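Local atomic coordinates of sulfite dehydrogenase (Paracoccus pantotrophus, PDB entry 2XTS), a protein that oxidises protein-bound sulfane sulfur at a molybdenum cofactor, working with a heme-bearing cytochrome partner as the sulfane dehydrogenase SoxCD of the Sox system. Residues 262-267 with 290-295; 283-288 with 328-333; 104-109 with 154-159; 372-377 with 384-389. All blocks are in the same frame, centred on the assembly; numbering follows the deposited sequence. Where two conformers were deposited one is given.

Contact 1: residues 262-267 with 290-295; sequences MDAKSV and AWSGNG
With chi1 at 61°, CG of Trp291 takes the crowded position between its backbone N and carbonyl carbon, whereas CG of Lys265 stands anti to its backbone N and the chain beyond it is extended. The two residues form an antiparallel hydrogen-bonded pair, and their side chains run alongside each other. CB of Lys265 lies over one indole face, toward the rim, in a CH-pi contact 4.1 Å from the centroid of the five-membered ring of Trp291; farther along, CD of Lys265 comes past the rim to 3.5 Å from CZ2 of Trp291. Both polar ends converge on Glu119, NZ by a salt bridge and NE1 by a hydrogen bond, which would hold the indole in its rotation; NZ also bonds Asn370 O. Along the backbone, Lys265 N reaches Trp291 O at 2.9 Å, almost along the C=O axis, and Trp291 N returns to Lys265 O at 3.0 Å. Past the ladder, Gly293 N donates to Met262 O at 2.7 Å, bent to 136° at the hydrogen; a CB on Gly293 would collide with that oxygen. Ser292 OG accepts from Asn294 N at 3.0 Å, an ST turn, and also bonds Asp346. This hairpin of strands 265-270 and 282-291 forms one end of an antiparallel sheet: Ser266 and Ala290 face strands 338-346 and 297-303, respectively, while Trp291 meets Phe117 of strand 112-119 edge-to-face.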
# COMPACT_ATOMS: atom_id res chain seq x y z
N MET A 262 -7.13 11.66 -19.06
CA MET A 262 -6.66 12.67 -18.13
C MET A 262 -5.27 13.14 -18.59
O MET A 262 -4.34 12.34 -18.74
CB MET A 262 -6.61 12.10 -16.71
CG MET A 262 -7.94 11.58 -16.20
SD MET A 262 -9.24 12.84 -16.18
CE MET A 262 -8.77 13.80 -14.74
N ASP A 263 -5.10 14.43 -18.79
CA ASP A 263 -3.85 14.96 -19.33
C ASP A 263 -2.77 15.17 -18.25
O ASP A 263 -3.05 15.19 -17.05
CB ASP A 263 -4.13 16.29 -20.06
CG ASP A 263 -4.99 16.12 -21.30
OD1 ASP A 263 -4.91 15.08 -21.99
OD2 ASP A 263 -5.75 17.06 -21.60
N ALA A 264 -1.53 15.37 -18.70
CA ALA A 264 -0.40 15.52 -17.80
C ALA A 264 -0.63 16.62 -16.80
O ALA A 264 -1.08 17.72 -17.13
CB ALA A 264 0.89 15.78 -18.59
N LYS A 265 -0.27 16.33 -15.55
CA LYS A 265 -0.59 17.18 -14.45
C LYS A 265 0.45 16.99 -13.35
O LYS A 265 1.12 15.98 -13.27
CB LYS A 265 -1.98 16.79 -13.94
CG LYS A 265 -2.62 17.73 -12.96
CD LYS A 265 -4.09 17.40 -12.82
CE LYS A 265 -4.76 18.17 -11.71
NZ LYS A 265 -6.24 17.96 -11.68
N SER A 266 0.54 17.96 -12.46
CA SER A 266 1.42 17.88 -11.31
C SER A 266 0.99 18.82 -10.23
O SER A 266 0.28 19.80 -10.47
CB SER A 266 2.87 18.22 -11.66
OG SER A 266 3.04 19.59 -11.95
N VAL A 267 1.49 18.56 -9.04
CA VAL A 267 1.30 19.45 -7.90
C VAL A 267 2.43 19.26 -6.91
O VAL A 267 2.84 18.13 -6.65
CB VAL A 267 -0.09 19.28 -7.20
CG1 VAL A 267 -0.29 17.86 -6.63
CG2 VAL A 267 -0.29 20.36 -6.13
N ALA A 290 3.45 13.98 -10.05
CA ALA A 290 3.15 14.24 -11.46
C ALA A 290 2.56 12.96 -12.05
O ALA A 290 2.89 11.86 -11.59
CB ALA A 290 4.40 14.63 -12.21
N TRP A 291 1.72 13.09 -13.07
CA TRP A 291 1.07 11.94 -13.66
C TRP A 291 0.48 12.34 -15.02
O TRP A 291 0.24 13.51 -15.27
CB TRP A 291 -0.03 11.40 -12.74
CG TRP A 291 -1.14 12.34 -12.41
CD1 TRP A 291 -2.36 12.37 -13.01
CD2 TRP A 291 -1.18 13.36 -11.40
NE1 TRP A 291 -3.15 13.33 -12.46
CE2 TRP A 291 -2.45 13.97 -11.48
CE3 TRP A 291 -0.27 13.84 -10.45
CZ2 TRP A 291 -2.85 14.99 -10.62
CZ3 TRP A 291 -0.66 14.85 -9.61
CH2 TRP A 291 -1.94 15.42 -9.70
N SER A 292 0.23 11.36 -15.88
CA SER A 292 -0.39 11.60 -17.16
C SER A 292 -1.14 10.38 -17.65
O SER A 292 -0.60 9.28 -17.62
CB SER A 292 0.66 11.92 -18.21
OG SER A 292 0.02 12.15 -19.44
N GLY A 293 -2.35 10.59 -18.16
CA GLY A 293 -3.09 9.54 -18.80
C GLY A 293 -2.58 9.18 -20.17
O GLY A 293 -3.05 8.23 -20.76
N ASN A 294 -1.67 9.99 -20.71
CA ASN A 294 -1.11 9.76 -22.04
C ASN A 294 0.24 9.04 -22.04
O ASN A 294 0.85 8.90 -23.09
CB ASN A 294 -1.04 11.09 -22.80
CG ASN A 294 -2.41 11.60 -23.22
OD1 ASN A 294 -2.80 12.74 -22.90
ND2 ASN A 294 -3.14 10.77 -23.90
N GLY A 295 0.66 8.54 -20.88
CA GLY A 295 1.83 7.70 -20.79
C GLY A 295 2.69 7.99 -19.59
O GLY A 295 2.17 8.31 -18.51

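Contact 2: residues 283-288 with 328-333; sequences PLVISG and HLDIDW
Leu284 and Ile331 run alongside one another, CB of Leu284 standing 4.0 Å from CG1 of Ile331. The isoleucine has chi1 at 72°, its CG1 in the crowded position between backbone N and carbonyl carbon. Leu284 also flanks Trp333, its CD2 4.1 Å from CB of the tryptophan. On the same face Ile286 keeps its chain extended, so that CD1 comes 4.2 Å from CG2 of Ile331. These residues meet on neighbouring antiparallel strands of the dimerisation domain, which belongs to the E-set clan, where the pairs Leu284-Ile331 and Ile286-Leu329 are each joined by two backbone hydrogen bonds. The straightest runs from Ile331 N to Leu284 O, 3.0 Å long with 173° at the hydrogen. The opposite face carries Val285 and Asp330, a non-hydrogen-bonded pair whose side chains extend together, with CG2 of Val285 3.5 Å from OD1 of Asp330; the other carboxylate oxygen holds a salt bridge to Arg314. Val285 packs against Phe109 of the second subunit. The His328 imidazole passes Val285 at a slant, lies beside Ser287, whose OG bonds Glu62, and turns its edge toward Ile286 O. An alanine here would remove the ring and would probably loosen the packing against Val285, Ser287 and Arg111 of the second subunit. Pro283 O, at the far end of the ladder, accepts a bond from NE of Arg108 of that same subunit.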
# COMPACT_ATOMS: atom_id res chain seq x y z
N PRO A 283 18.16 24.47 4.18
CA PRO A 283 17.68 23.34 3.37
C PRO A 283 16.17 23.13 3.45
O PRO A 283 15.58 23.11 4.53
CB PRO A 283 18.40 22.16 3.99
CG PRO A 283 19.68 22.75 4.50
CD PRO A 283 19.32 24.10 5.01
N LEU A 284 15.57 22.94 2.28
CA LEU A 284 14.13 22.74 2.15
C LEU A 284 13.90 21.73 1.05
O LEU A 284 14.43 21.88 -0.06
CB LEU A 284 13.46 24.06 1.77
CG LEU A 284 11.94 24.08 1.61
CD1 LEU A 284 11.23 23.83 2.91
CD2 LEU A 284 11.51 25.39 1.00
N VAL A 285 13.09 20.71 1.35
CA VAL A 285 12.67 19.74 0.35
C VAL A 285 11.38 20.22 -0.32
O VAL A 285 10.38 20.50 0.34
CB VAL A 285 12.43 18.36 0.98
CG1 VAL A 285 11.80 17.40 -0.06
CG2 VAL A 285 13.75 17.80 1.58
N ILE A 286 11.42 20.35 -1.64
CA ILE A 286 10.21 20.50 -2.44
C ILE A 286 9.85 19.11 -2.96
O ILE A 286 10.65 18.47 -3.62
CB ILE A 286 10.38 21.50 -3.62
CG1 ILE A 286 10.75 22.89 -3.03
CG2 ILE A 286 9.15 21.49 -4.50
CD1 ILE A 286 10.99 23.95 -4.05
N SER A 287 8.65 18.65 -2.61
CA SER A 287 8.18 17.31 -2.99
C SER A 287 6.87 17.45 -3.75
O SER A 287 6.07 18.32 -3.42
CB SER A 287 7.94 16.48 -1.74
OG SER A 287 7.55 15.16 -2.05
N GLY A 288 6.64 16.58 -4.73
CA GLY A 288 5.34 16.56 -5.34
C GLY A 288 5.07 15.37 -6.20
O GLY A 288 5.88 14.44 -6.32
N HIS A 328 11.26 15.48 -6.67
CA HIS A 328 11.88 16.26 -5.62
C HIS A 328 12.82 17.30 -6.19
O HIS A 328 13.49 17.06 -7.19
CB HIS A 328 12.71 15.41 -4.66
CG HIS A 328 11.92 14.44 -3.87
ND1 HIS A 328 11.13 14.77 -2.78
CD2 HIS A 328 11.82 13.09 -3.99
CE1 HIS A 328 10.56 13.68 -2.30
NE2 HIS A 328 10.96 12.65 -3.02
N LEU A 329 12.89 18.43 -5.50
CA LEU A 329 13.92 19.44 -5.75
C LEU A 329 14.33 19.96 -4.39
O LEU A 329 13.50 20.41 -3.61
CB LEU A 329 13.43 20.59 -6.64
CG LEU A 329 14.47 21.67 -7.01
CD1 LEU A 329 15.42 21.13 -8.07
CD2 LEU A 329 13.87 22.98 -7.46
N ASP A 330 15.63 19.86 -4.10
CA ASP A 330 16.17 20.36 -2.86
C ASP A 330 16.71 21.75 -3.07
O ASP A 330 17.50 21.97 -3.99
CB ASP A 330 17.23 19.40 -2.36
CG ASP A 330 16.65 18.01 -2.11
OD1 ASP A 330 15.77 17.93 -1.23
OD2 ASP A 330 17.09 17.02 -2.76
N ILE A 331 16.28 22.69 -2.24
CA ILE A 331 16.78 24.08 -2.31
C ILE A 331 17.32 24.56 -0.97
O ILE A 331 17.14 23.92 0.07
CB ILE A 331 15.71 25.07 -2.86
CG1 ILE A 331 14.59 25.32 -1.84
CG2 ILE A 331 15.16 24.56 -4.19
CD1 ILE A 331 13.73 26.56 -2.15
N ASP A 332 17.98 25.72 -1.00
CA ASP A 332 18.42 26.40 0.20
C ASP A 332 17.58 27.67 0.32
O ASP A 332 17.83 28.65 -0.38
CB ASP A 332 19.92 26.70 0.07
CG ASP A 332 20.53 27.29 1.32
OD1 ASP A 332 19.80 27.68 2.24
OD2 ASP A 332 21.78 27.38 1.36
N TRP A 333 16.58 27.66 1.20
CA TRP A 333 15.63 28.78 1.30
C TRP A 333 16.23 29.93 2.11
O TRP A 333 16.56 29.76 3.29
CB TRP A 333 14.31 28.31 1.90
CG TRP A 333 13.24 29.39 1.91
CD1 TRP A 333 12.92 30.25 0.89
CD2 TRP A 333 12.37 29.71 2.98
NE1 TRP A 333 11.90 31.07 1.27
CE2 TRP A 333 11.53 30.76 2.55
CE3 TRP A 333 12.19 29.20 4.27
CZ2 TRP A 333 10.56 31.33 3.37
CZ3 TRP A 333 11.23 29.75 5.08
CH2 TRP A 333 10.41 30.80 4.63

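Contact 3: residues 104-109 with 154-159; sequences EDLLRF and SVLLAE
From CB outward, Phe109 leans toward the helix 153-160, its CG anti to the carbonyl carbon (chi1 -77°). CD2 of Leu156 sits over one face of the ring, above its centre at 3.5 Å from the plane, a CH-pi contact 14° off the normal; that methyl's nearest ring atom is CE2 of Phe109, 3.5 Å away. CD1 of Phe109 meets CG1 of Val155, a residue modelled in two conformers, at 3.8 Å, the two side chains passing with opposed directions. Toward the tip, CE1 of Phe109 is 3.5 Å from CG of Glu159, and CZ is scarcely farther from that methylene, which lies in the ring plane at its edge. The Glu159 chain is bent at chi2, and its carboxylate goes on to bond the backbone N of Leu3 and of Gly4 of the cytochrome chain. Leu106, packed against strands 89-93 and 193-198, adds its CD2 at 3.8 Å from CD2 of Leu156, nearly perpendicular to it. With no hydrogen bond between the two segments, this joint between the turn after helix 103-106 and helix 153-160 of the molybdopterin-binding domain depends on the fit of methyls and methylene round one ring.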
# COMPACT_ATOMS: atom_id res chain seq x y z
N GLU A 104 -16.31 -16.76 -7.51
CA GLU A 104 -15.50 -17.97 -7.57
C GLU A 104 -14.98 -18.20 -9.00
O GLU A 104 -13.81 -18.55 -9.18
CB GLU A 104 -16.32 -19.15 -7.07
CG GLU A 104 -15.64 -20.47 -7.19
CD GLU A 104 -16.50 -21.59 -6.68
OE1 GLU A 104 -16.26 -22.06 -5.55
OE2 GLU A 104 -17.41 -22.01 -7.43
N ASP A 105 -15.85 -18.00 -10.00
CA ASP A 105 -15.45 -18.16 -11.39
C ASP A 105 -14.32 -17.17 -11.75
O ASP A 105 -13.37 -17.50 -12.45
CB ASP A 105 -16.60 -17.88 -12.38
CG ASP A 105 -17.76 -18.85 -12.28
OD1 ASP A 105 -17.54 -20.04 -11.96
OD2 ASP A 105 -18.89 -18.41 -12.62
N LEU A 106 -14.50 -15.92 -11.33
CA LEU A 106 -13.58 -14.88 -11.72
C LEU A 106 -12.16 -15.10 -11.19
O LEU A 106 -11.19 -14.69 -11.82
CB LEU A 106 -14.13 -13.53 -11.27
CG LEU A 106 -15.40 -13.11 -12.03
CD1 LEU A 106 -15.97 -11.86 -11.41
CD2 LEU A 106 -15.19 -12.89 -13.53
N LEU A 107 -12.05 -15.77 -10.04
CA LEU A 107 -10.74 -16.10 -9.46
C LEU A 107 -10.01 -17.21 -10.23
O LEU A 107 -8.91 -17.58 -9.88
CB LEU A 107 -10.87 -16.52 -8.00
CG LEU A 107 -11.29 -15.43 -7.02
CD1 LEU A 107 -11.57 -16.10 -5.69
CD2 LEU A 107 -10.19 -14.36 -6.85
N ARG A 108 -10.62 -17.72 -11.30
CA ARG A 108 -10.04 -18.82 -12.07
C ARG A 108 -9.50 -18.41 -13.42
O ARG A 108 -8.90 -19.24 -14.11
CB ARG A 108 -11.07 -19.94 -12.22
CG ARG A 108 -11.57 -20.46 -10.92
CD ARG A 108 -12.69 -21.44 -11.09
NE ARG A 108 -12.20 -22.67 -11.70
CZ ARG A 108 -12.95 -23.73 -11.97
NH1 ARG A 108 -14.25 -23.72 -11.71
NH2 ARG A 108 -12.39 -24.80 -12.50
N PHE A 109 -9.71 -17.15 -13.81
CA PHE A 109 -9.15 -16.62 -15.06
C PHE A 109 -7.70 -16.16 -14.91
O PHE A 109 -7.27 -15.74 -13.83
CB PHE A 109 -9.94 -15.41 -15.54
CG PHE A 109 -11.26 -15.74 -16.19
CD1 PHE A 109 -11.32 -16.05 -17.55
CD2 PHE A 109 -12.44 -15.75 -15.47
CE1 PHE A 109 -12.53 -16.34 -18.16
CE2 PHE A 109 -13.66 -16.05 -16.08
CZ PHE A 109 -13.68 -16.35 -17.41
N SER A 154 -10.55 -8.37 -21.89
CA SER A 154 -10.44 -9.15 -23.12
C SER A 154 -10.66 -10.64 -22.87
O SER A 154 -11.30 -11.31 -23.68
CB SER A 154 -9.09 -8.91 -23.77
OG SER A 154 -8.02 -9.32 -22.94
N VAL A 155 -10.15 -11.17 -21.77
CA VAL A 155 -10.29 -12.60 -21.54
C VAL A 155 -11.71 -12.97 -21.12
O VAL A 155 -12.22 -14.03 -21.50
CB VAL A 155 -9.25 -13.15 -20.56
CG1 VAL A 155 -9.32 -14.67 -20.53
CG2 VAL A 155 -7.83 -12.70 -20.96
N LEU A 156 -12.38 -12.09 -20.37
CA LEU A 156 -13.78 -12.34 -20.00
C LEU A 156 -14.67 -12.28 -21.23
O LEU A 156 -15.55 -13.12 -21.42
CB LEU A 156 -14.25 -11.31 -19.00
CG LEU A 156 -13.49 -11.32 -17.68
CD1 LEU A 156 -14.03 -10.18 -16.80
CD2 LEU A 156 -13.61 -12.64 -16.97
N LEU A 157 -14.43 -11.27 -22.05
CA LEU A 157 -15.24 -11.06 -23.25
C LEU A 157 -15.06 -12.21 -24.23
O LEU A 157 -16.01 -12.60 -24.90
CB LEU A 157 -14.90 -9.72 -23.88
CG LEU A 157 -15.39 -8.54 -23.04
CD1 LEU A 157 -14.81 -7.23 -23.56
CD2 LEU A 157 -16.91 -8.43 -22.97
N ALA A 158 -13.86 -12.76 -24.30
CA ALA A 158 -13.58 -13.94 -25.13
C ALA A 158 -14.44 -15.15 -24.76
O ALA A 158 -14.79 -15.95 -25.64
CB ALA A 158 -12.09 -14.29 -25.04
N GLU A 159 -14.78 -15.31 -23.48
CA GLU A 159 -15.66 -16.40 -23.06
C GLU A 159 -17.03 -16.26 -23.69
O GLU A 159 -17.62 -17.25 -24.10
CB GLU A 159 -15.85 -16.47 -21.54
CG GLU A 159 -14.77 -17.09 -20.71
CD GLU A 159 -14.30 -18.44 -21.21
OE1 GLU A 159 -15.04 -19.47 -21.18
OE2 GLU A 159 -13.14 -18.47 -21.60

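Contact 4: residues 372-377 with 384-389; sequences GIQTWW and VENVEI. With GOL (glycerol), chain H.
Two indoles and a carboxylate set the geometry. CG of Gln374 lies 3.7 Å above one face of the Trp376 ring, toward the rim, while Glu385 O and Asn386 CA sit in plane at the ring's edge, CE3 of Trp376 being 3.8 Å from CA of Asn386. The Trp377 ring instead offers its edge to Glu385: CE3 of Trp377 is 3.8 Å from OE1 of Glu385, and ring and carboxylate planes are turned 71° apart. The setting is the beta hairpin of strands 375-378 and 384-389, the latter outermost in the antiparallel sheet within this chain. Its firm rung joins Trp377 N to Glu385 O and Glu385 N to Trp377 O, both 2.8 Å, the second directed at a lone pair. CB of Trp376 packs at 3.7 Å on CG1 of Val384, and NE1 of Trp376 bonds Ile268 O. OE2 of Glu385 forms salt bridges with Lys379 and with Arg177 of the cytochrome chain; an alanine here would remove the carboxylate and would probably weaken that interface as well as uncover the edge of Trp377. Residues 387-389 pair with a strand of the cytochrome chain, so the sheet crosses the interface. Glycerol, probably from the crystallisation liquor, bridges the two segments: its O1 donates to Ile373 O at 2.7 Å, and Ile389 N donates to its O3 at 2.9 Å, nearly straight at 166°.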
# COMPACT_ATOMS: atom_id res chain seq x y z
N GLY A 372 -4.36 22.57 -14.99
CA GLY A 372 -3.53 23.76 -14.98
C GLY A 372 -2.47 23.76 -13.88
O GLY A 372 -2.64 23.20 -12.81
N ILE A 373 -1.36 24.43 -14.16
CA ILE A 373 -0.28 24.59 -13.20
C ILE A 373 -0.78 25.28 -11.96
O ILE A 373 -1.42 26.32 -12.02
CB ILE A 373 0.90 25.40 -13.84
CG1 ILE A 373 1.59 24.57 -14.93
CG2 ILE A 373 1.91 25.89 -12.83
CD1 ILE A 373 2.54 25.40 -15.82
N GLN A 374 -0.47 24.69 -10.81
CA GLN A 374 -0.79 25.22 -9.50
C GLN A 374 0.34 26.12 -9.00
O GLN A 374 1.52 25.78 -9.15
CB GLN A 374 -0.98 24.05 -8.52
CG GLN A 374 -1.24 24.48 -7.08
CD GLN A 374 -2.55 25.21 -6.88
OE1 GLN A 374 -2.61 26.37 -6.42
NE2 GLN A 374 -3.62 24.56 -7.25
N THR A 375 -0.01 27.24 -8.39
CA THR A 375 0.96 28.15 -7.79
C THR A 375 0.75 28.19 -6.29
O THR A 375 -0.38 28.31 -5.80
CB THR A 375 0.75 29.57 -8.32
OG1 THR A 375 0.78 29.56 -9.75
CG2 THR A 375 1.83 30.54 -7.81
N TRP A 376 1.85 28.10 -5.54
CA TRP A 376 1.84 28.36 -4.11
C TRP A 376 2.62 29.63 -3.80
O TRP A 376 3.79 29.77 -4.20
CB TRP A 376 2.50 27.25 -3.27
CG TRP A 376 1.95 25.88 -3.42
CD1 TRP A 376 2.70 24.76 -3.60
CD2 TRP A 376 0.57 25.43 -3.39
NE1 TRP A 376 1.89 23.66 -3.68
CE2 TRP A 376 0.59 24.04 -3.55
CE3 TRP A 376 -0.66 26.07 -3.20
CZ2 TRP A 376 -0.57 23.28 -3.58
CZ3 TRP A 376 -1.81 25.32 -3.22
CH2 TRP A 376 -1.76 23.95 -3.41
N TRP A 377 1.99 30.53 -3.07
CA TRP A 377 2.69 31.70 -2.53
C TRP A 377 3.27 31.35 -1.16
O TRP A 377 2.53 31.15 -0.22
CB TRP A 377 1.74 32.89 -2.45
CG TRP A 377 2.34 34.15 -1.91
CD1 TRP A 377 3.61 34.59 -2.04
CD2 TRP A 377 1.63 35.17 -1.21
NE1 TRP A 377 3.75 35.84 -1.46
CE2 TRP A 377 2.54 36.22 -0.96
CE3 TRP A 377 0.30 35.32 -0.81
CZ2 TRP A 377 2.18 37.38 -0.28
CZ3 TRP A 377 -0.07 36.49 -0.12
CH2 TRP A 377 0.87 37.49 0.13
N VAL A 384 1.86 29.32 3.55
CA VAL A 384 1.79 29.02 2.12
C VAL A 384 0.34 29.17 1.67
O VAL A 384 -0.57 28.65 2.32
CB VAL A 384 2.30 27.58 1.85
CG1 VAL A 384 2.24 27.27 0.38
CG2 VAL A 384 3.71 27.39 2.39
N GLU A 385 0.12 29.86 0.55
CA GLU A 385 -1.23 30.11 0.04
C GLU A 385 -1.44 29.59 -1.37
O GLU A 385 -0.56 29.62 -2.22
CB GLU A 385 -1.51 31.63 0.03
CG GLU A 385 -1.80 32.25 1.38
CD GLU A 385 -2.35 33.66 1.31
OE1 GLU A 385 -3.02 33.98 0.32
OE2 GLU A 385 -2.14 34.43 2.28
N ASN A 386 -2.68 29.16 -1.62
CA ASN A 386 -3.21 28.93 -2.94
C ASN A 386 -3.56 30.28 -3.55
O ASN A 386 -4.39 31.02 -2.99
CB ASN A 386 -4.48 28.09 -2.84
CG ASN A 386 -5.15 27.87 -4.18
OD1 ASN A 386 -4.56 28.12 -5.23
ND2 ASN A 386 -6.42 27.48 -4.14
N VAL A 387 -2.88 30.63 -4.64
CA VAL A 387 -3.10 31.87 -5.37
C VAL A 387 -3.18 31.61 -6.86
O VAL A 387 -2.72 30.59 -7.32
CB VAL A 387 -1.97 32.92 -5.10
CG1 VAL A 387 -1.90 33.24 -3.62
CG2 VAL A 387 -0.64 32.46 -5.63
N GLU A 388 -3.77 32.55 -7.60
CA GLU A 388 -3.50 32.70 -9.04
C GLU A 388 -2.60 33.90 -9.22
O GLU A 388 -2.66 34.84 -8.43
CB GLU A 388 -4.77 32.92 -9.87
CG GLU A 388 -5.68 31.74 -9.89
CD GLU A 388 -6.76 31.82 -10.96
OE1 GLU A 388 -6.95 32.89 -11.58
OE2 GLU A 388 -7.48 30.83 -11.18
N ILE A 389 -1.80 33.85 -10.27
CA ILE A 389 -0.97 34.97 -10.66
C ILE A 389 -1.18 35.25 -12.15
O ILE A 389 -1.53 34.37 -12.93
CB ILE A 389 0.53 34.72 -10.36
CG1 ILE A 389 1.05 33.46 -11.04
CG2 ILE A 389 0.77 34.74 -8.86
CD1 ILE A 389 2.57 33.32 -10.91
C1 GOL H . -0.77 29.48 -13.64
O1 GOL H . -1.48 28.25 -13.90
C2 GOL H . -1.54 30.79 -13.89
O2 GOL H . -2.18 30.82 -15.16
C3 GOL H . -2.62 31.02 -12.83
O3 GOL H . -2.04 31.22 -11.57

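Overall arrangement
Along the chain contact 3 closes first, contacts 1 and 2 then interleave, their segments alternating and both using strand 282-291, and contact 4 comes last. Contacts 1, 2 and 4 belong to one eight-stranded antiparallel sheet, their centres about 17 to 22 Å apart; contacts 1 and 4 touch, CG2 of Val267 lying 3.9 Å from CZ2 of Trp376. Contact 3 stands apart in the molybdopterin-binding domain, its centre about 47 Å from those of contacts 2 and 4. Yet contacts 2 and 3 converge in the dimer, where Arg108 of one subunit bonds Pro283 of the other. Each touches a cytochrome chain, not all the same copy, consistent with one framework carrying both subunit and cytochrome interfaces.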